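Local coordinates for protein GlcNAc-alpha-1,4-Gal-releasing endo-beta-galactosidase (Clostridium perfringens, PDB 1UPS) that probably hydrolyses O-glycosyl bonds as a calcium-binding family 16 endo-beta-galactosidase that releases GlcNAc-alpha-1,4-Gal, at residues 215-226 with 230-241. Residues are numbered along the deposited sequence; the frame is centred on the assembly and turned at random.
Sequences HIYAMEWTPTAL and YDNELFKVIYGS
A three-stranded antiparallel meander joins these segments: strand 215-221 pairs with strand 225-230, which pairs in turn with strand 233-239. They meet at its two ends. At one end, D231 in the type I' turn Y230-E233 reaches back to the start of strand 215-221. H215 ND1 donates to D231 OD1 at 2.7 Å. The bond uses the syn lone pair, and the carboxylate lies nearly coplanar with the imidazole (24°). D231 OD2 takes I216 N at 2.8 Å, almost straight. D231 N returns a bond to I216 O, so three bonds clamp the turn. On the far side of its ring, H215 NE2 is held by E213, which with D231 fixes the imidazole's rotation.

With CG anti to the backbone N (chi1 178°), the Y230 side chain runs alongside that of Y217, and its ring lies nearly parallel to the imidazole but slid off it. Y230 OH sits over one face of the imidazole and is hydrogen-bonded to S207 O. The Y230 edge is turned toward the face of Y217, with Y230 CD1 3.7 Å from Y217 CE2, an offset edge-to-face pair, planes at 61°. W182 of the other sheet adds to this aromatic cluster.

At the opposite end, L226 and I238 form a hydrogen-bonded antiparallel pair, each N bonded to the other's O, both at 2.8 Å. A225 CB packs on Y239 CD1 at 3.6 Å. G240 N bonds to T224 O. S241 OG donates to T222 O at 2.6 Å, in the carbonyl plane, while S241 CB rests at the edge of the W221 indole. T222 OG1 accepts from T224 N, an ST turn between the strands. Such consecutive antiparallel hairpins are characteristic of the concanavalin-like beta sandwich of glycosyl hydrolase family 16.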
# COMPACT_ATOMS: atom_id res chain seq x y z
N HIS A 215 -2.71 -11.38 11.83
CA HIS A 215 -1.47 -10.81 11.30
C HIS A 215 -1.56 -9.29 11.32
O HIS A 215 -2.64 -8.74 11.51
CB HIS A 215 -1.16 -11.36 9.91
CG HIS A 215 -0.78 -12.80 9.95
ND1 HIS A 215 0.52 -13.21 10.15
CD2 HIS A 215 -1.54 -13.93 9.95
CE1 HIS A 215 0.56 -14.53 10.22
NE2 HIS A 215 -0.67 -14.99 10.10
N ILE A 216 -0.41 -8.63 11.19
CA ILE A 216 -0.36 -7.18 11.27
C ILE A 216 -0.19 -6.62 9.86
O ILE A 216 0.71 -7.04 9.11
CB ILE A 216 0.80 -6.71 12.24
CG1 ILE A 216 0.54 -7.23 13.67
CG2 ILE A 216 0.89 -5.20 12.28
CD1 ILE A 216 1.61 -6.81 14.72
N TYR A 217 -1.06 -5.67 9.51
CA TYR A 217 -1.03 -4.98 8.22
C TYR A 217 -0.83 -3.51 8.51
O TYR A 217 -1.52 -2.94 9.35
CB TYR A 217 -2.37 -5.18 7.48
CG TYR A 217 -2.69 -6.65 7.25
CD1 TYR A 217 -3.48 -7.37 8.15
CD2 TYR A 217 -2.17 -7.32 6.14
CE1 TYR A 217 -3.78 -8.74 7.93
CE2 TYR A 217 -2.45 -8.67 5.91
CZ TYR A 217 -3.25 -9.37 6.82
OH TYR A 217 -3.52 -10.70 6.61
N ALA A 218 0.10 -2.88 7.80
CA ALA A 218 0.38 -1.47 8.06
C ALA A 218 0.75 -0.72 6.79
O ALA A 218 1.25 -1.31 5.82
CB ALA A 218 1.50 -1.31 9.13
N MET A 219 0.47 0.58 6.81
CA MET A 219 0.89 1.49 5.76
C MET A 219 1.54 2.72 6.38
O MET A 219 0.94 3.38 7.25
CB MET A 219 -0.31 1.93 4.90
CG MET A 219 0.08 3.08 3.93
SD MET A 219 -1.37 3.76 3.06
CE MET A 219 -2.14 4.65 4.37
N GLU A 220 2.74 3.06 5.91
CA GLU A 220 3.30 4.37 6.23
C GLU A 220 3.10 5.28 5.02
O GLU A 220 3.58 4.99 3.92
CB GLU A 220 4.78 4.30 6.64
CG GLU A 220 5.28 5.66 7.13
CD GLU A 220 6.39 5.59 8.17
OE1 GLU A 220 6.32 6.31 9.19
OE2 GLU A 220 7.33 4.82 7.97
N TRP A 221 2.36 6.36 5.25
CA TRP A 221 1.98 7.31 4.22
C TRP A 221 2.77 8.58 4.51
O TRP A 221 2.59 9.22 5.54
CB TRP A 221 0.47 7.53 4.28
CG TRP A 221 -0.11 8.75 3.57
CD1 TRP A 221 0.40 9.44 2.49
CD2 TRP A 221 -1.34 9.38 3.88
NE1 TRP A 221 -0.45 10.47 2.13
CE2 TRP A 221 -1.53 10.46 2.98
CE3 TRP A 221 -2.32 9.16 4.87
CZ2 TRP A 221 -2.63 11.32 3.04
CZ3 TRP A 221 -3.43 9.99 4.92
CH2 TRP A 221 -3.57 11.06 4.01
N THR A 222 3.71 8.90 3.62
CA THR A 222 4.55 10.09 3.76
C THR A 222 4.28 11.00 2.56
O THR A 222 3.58 10.60 1.63
CB THR A 222 6.05 9.72 3.79
OG1 THR A 222 6.46 9.29 2.48
CG2 THR A 222 6.32 8.52 4.70
N PRO A 223 4.84 12.20 2.55
CA PRO A 223 4.75 13.07 1.37
C PRO A 223 5.32 12.45 0.09
O PRO A 223 5.01 12.93 -1.00
CB PRO A 223 5.57 14.29 1.79
CG PRO A 223 5.44 14.31 3.24
CD PRO A 223 5.56 12.86 3.66
N THR A 224 6.13 11.40 0.23
CA THR A 224 6.83 10.79 -0.91
C THR A 224 6.20 9.50 -1.44
O THR A 224 6.25 9.22 -2.66
CB THR A 224 8.30 10.52 -0.50
OG1 THR A 224 8.97 11.78 -0.34
CG2 THR A 224 9.09 9.85 -1.63
N ALA A 225 5.61 8.71 -0.54
CA ALA A 225 5.25 7.33 -0.88
C ALA A 225 4.27 6.70 0.09
O ALA A 225 4.05 7.22 1.20
CB ALA A 225 6.55 6.46 -0.96
N LEU A 226 3.70 5.57 -0.35
CA LEU A 226 2.94 4.65 0.49
C LEU A 226 3.74 3.36 0.62
O LEU A 226 4.08 2.72 -0.37
CB LEU A 226 1.56 4.34 -0.15
CG LEU A 226 0.76 5.58 -0.61
CD1 LEU A 226 -0.53 5.13 -1.26
CD2 LEU A 226 0.48 6.50 0.57
N TYR A 230 3.86 -6.14 6.22
CA TYR A 230 3.17 -7.34 6.70
C TYR A 230 3.99 -7.91 7.83
O TYR A 230 5.16 -8.26 7.62
CB TYR A 230 3.09 -8.38 5.59
CG TYR A 230 2.43 -9.70 5.98
CD1 TYR A 230 1.04 -9.80 6.06
CD2 TYR A 230 3.21 -10.86 6.20
CE1 TYR A 230 0.41 -11.01 6.37
CE2 TYR A 230 2.59 -12.09 6.53
CZ TYR A 230 1.19 -12.16 6.60
OH TYR A 230 0.57 -13.34 6.91
N ASP A 231 3.38 -8.03 9.01
CA ASP A 231 4.10 -8.48 10.20
C ASP A 231 5.43 -7.75 10.34
O ASP A 231 6.48 -8.37 10.59
CB ASP A 231 4.27 -10.00 10.17
CG ASP A 231 2.96 -10.72 10.35
OD1 ASP A 231 2.92 -11.95 10.14
OD2 ASP A 231 1.92 -10.11 10.70
N ASN A 232 5.37 -6.44 10.16
CA ASN A 232 6.50 -5.52 10.36
C ASN A 232 7.61 -5.55 9.32
O ASN A 232 8.69 -4.99 9.56
CB ASN A 232 7.12 -5.68 11.77
CG ASN A 232 6.12 -5.42 12.88
OD1 ASN A 232 5.19 -4.62 12.72
ND2 ASN A 232 6.32 -6.09 14.04
N GLU A 233 7.38 -6.24 8.20
CA GLU A 233 8.37 -6.33 7.11
C GLU A 233 7.82 -5.74 5.81
O GLU A 233 6.67 -6.01 5.43
CB GLU A 233 8.81 -7.79 6.86
CG GLU A 233 9.85 -7.92 5.74
CD GLU A 233 10.34 -9.34 5.51
OE1 GLU A 233 9.69 -10.10 4.74
OE2 GLU A 233 11.40 -9.70 6.10
N LEU A 234 8.64 -4.94 5.13
CA LEU A 234 8.17 -4.25 3.92
C LEU A 234 7.70 -5.24 2.85
O LEU A 234 8.41 -6.21 2.53
CB LEU A 234 9.28 -3.34 3.37
CG LEU A 234 8.87 -2.46 2.18
CD1 LEU A 234 7.76 -1.47 2.55
CD2 LEU A 234 10.10 -1.73 1.65
N PHE A 235 6.51 -4.96 2.28
CA PHE A 235 5.83 -5.90 1.38
C PHE A 235 5.52 -5.26 0.02
O PHE A 235 5.58 -5.94 -1.02
CB PHE A 235 4.53 -6.40 2.07
CG PHE A 235 3.69 -7.36 1.23
CD1 PHE A 235 4.02 -8.70 1.14
CD2 PHE A 235 2.53 -6.90 0.60
CE1 PHE A 235 3.21 -9.59 0.40
CE2 PHE A 235 1.73 -7.78 -0.16
CZ PHE A 235 2.07 -9.12 -0.24
N LYS A 236 5.25 -3.95 0.02
CA LYS A 236 4.90 -3.20 -1.21
C LYS A 236 5.20 -1.72 -1.04
O LYS A 236 5.07 -1.16 0.06
CB LYS A 236 3.40 -3.36 -1.52
CG LYS A 236 2.99 -2.73 -2.86
CD LYS A 236 1.55 -3.01 -3.18
CE LYS A 236 1.10 -2.39 -4.52
NZ LYS A 236 -0.32 -2.81 -4.89
N VAL A 237 5.57 -1.07 -2.15
CA VAL A 237 5.79 0.37 -2.16
C VAL A 237 5.08 0.98 -3.35
O VAL A 237 5.16 0.44 -4.46
CB VAL A 237 7.30 0.72 -2.29
CG1 VAL A 237 7.50 2.23 -2.32
CG2 VAL A 237 8.09 0.11 -1.17
N ILE A 238 4.37 2.08 -3.11
CA ILE A 238 3.81 2.89 -4.18
C ILE A 238 4.41 4.29 -4.05
O ILE A 238 4.28 4.92 -2.99
CB ILE A 238 2.28 2.93 -4.06
CG1 ILE A 238 1.69 1.54 -4.32
CG2 ILE A 238 1.68 4.02 -5.02
CD1 ILE A 238 0.17 1.44 -4.03
N TYR A 239 5.08 4.77 -5.09
CA TYR A 239 5.69 6.11 -5.02
C TYR A 239 4.67 7.13 -5.48
O TYR A 239 4.01 6.91 -6.49
CB TYR A 239 7.03 6.18 -5.80
CG TYR A 239 8.16 5.47 -5.03
CD1 TYR A 239 8.70 6.03 -3.87
CD2 TYR A 239 8.64 4.21 -5.44
CE1 TYR A 239 9.72 5.38 -3.14
CE2 TYR A 239 9.64 3.55 -4.71
CZ TYR A 239 10.18 4.14 -3.56
OH TYR A 239 11.18 3.49 -2.84
N GLY A 240 4.51 8.21 -4.72
CA GLY A 240 3.42 9.16 -4.88
C GLY A 240 2.41 8.96 -3.76
O GLY A 240 2.24 7.85 -3.27
N SER A 241 1.77 10.03 -3.31
CA SER A 241 0.83 9.92 -2.19
C SER A 241 -0.10 11.12 -2.18
O SER A 241 0.28 12.20 -2.66
CB SER A 241 1.58 9.86 -0.85
OG SER A 241 2.04 11.14 -0.44
O HOH W 1 3.11 -4.87 9.61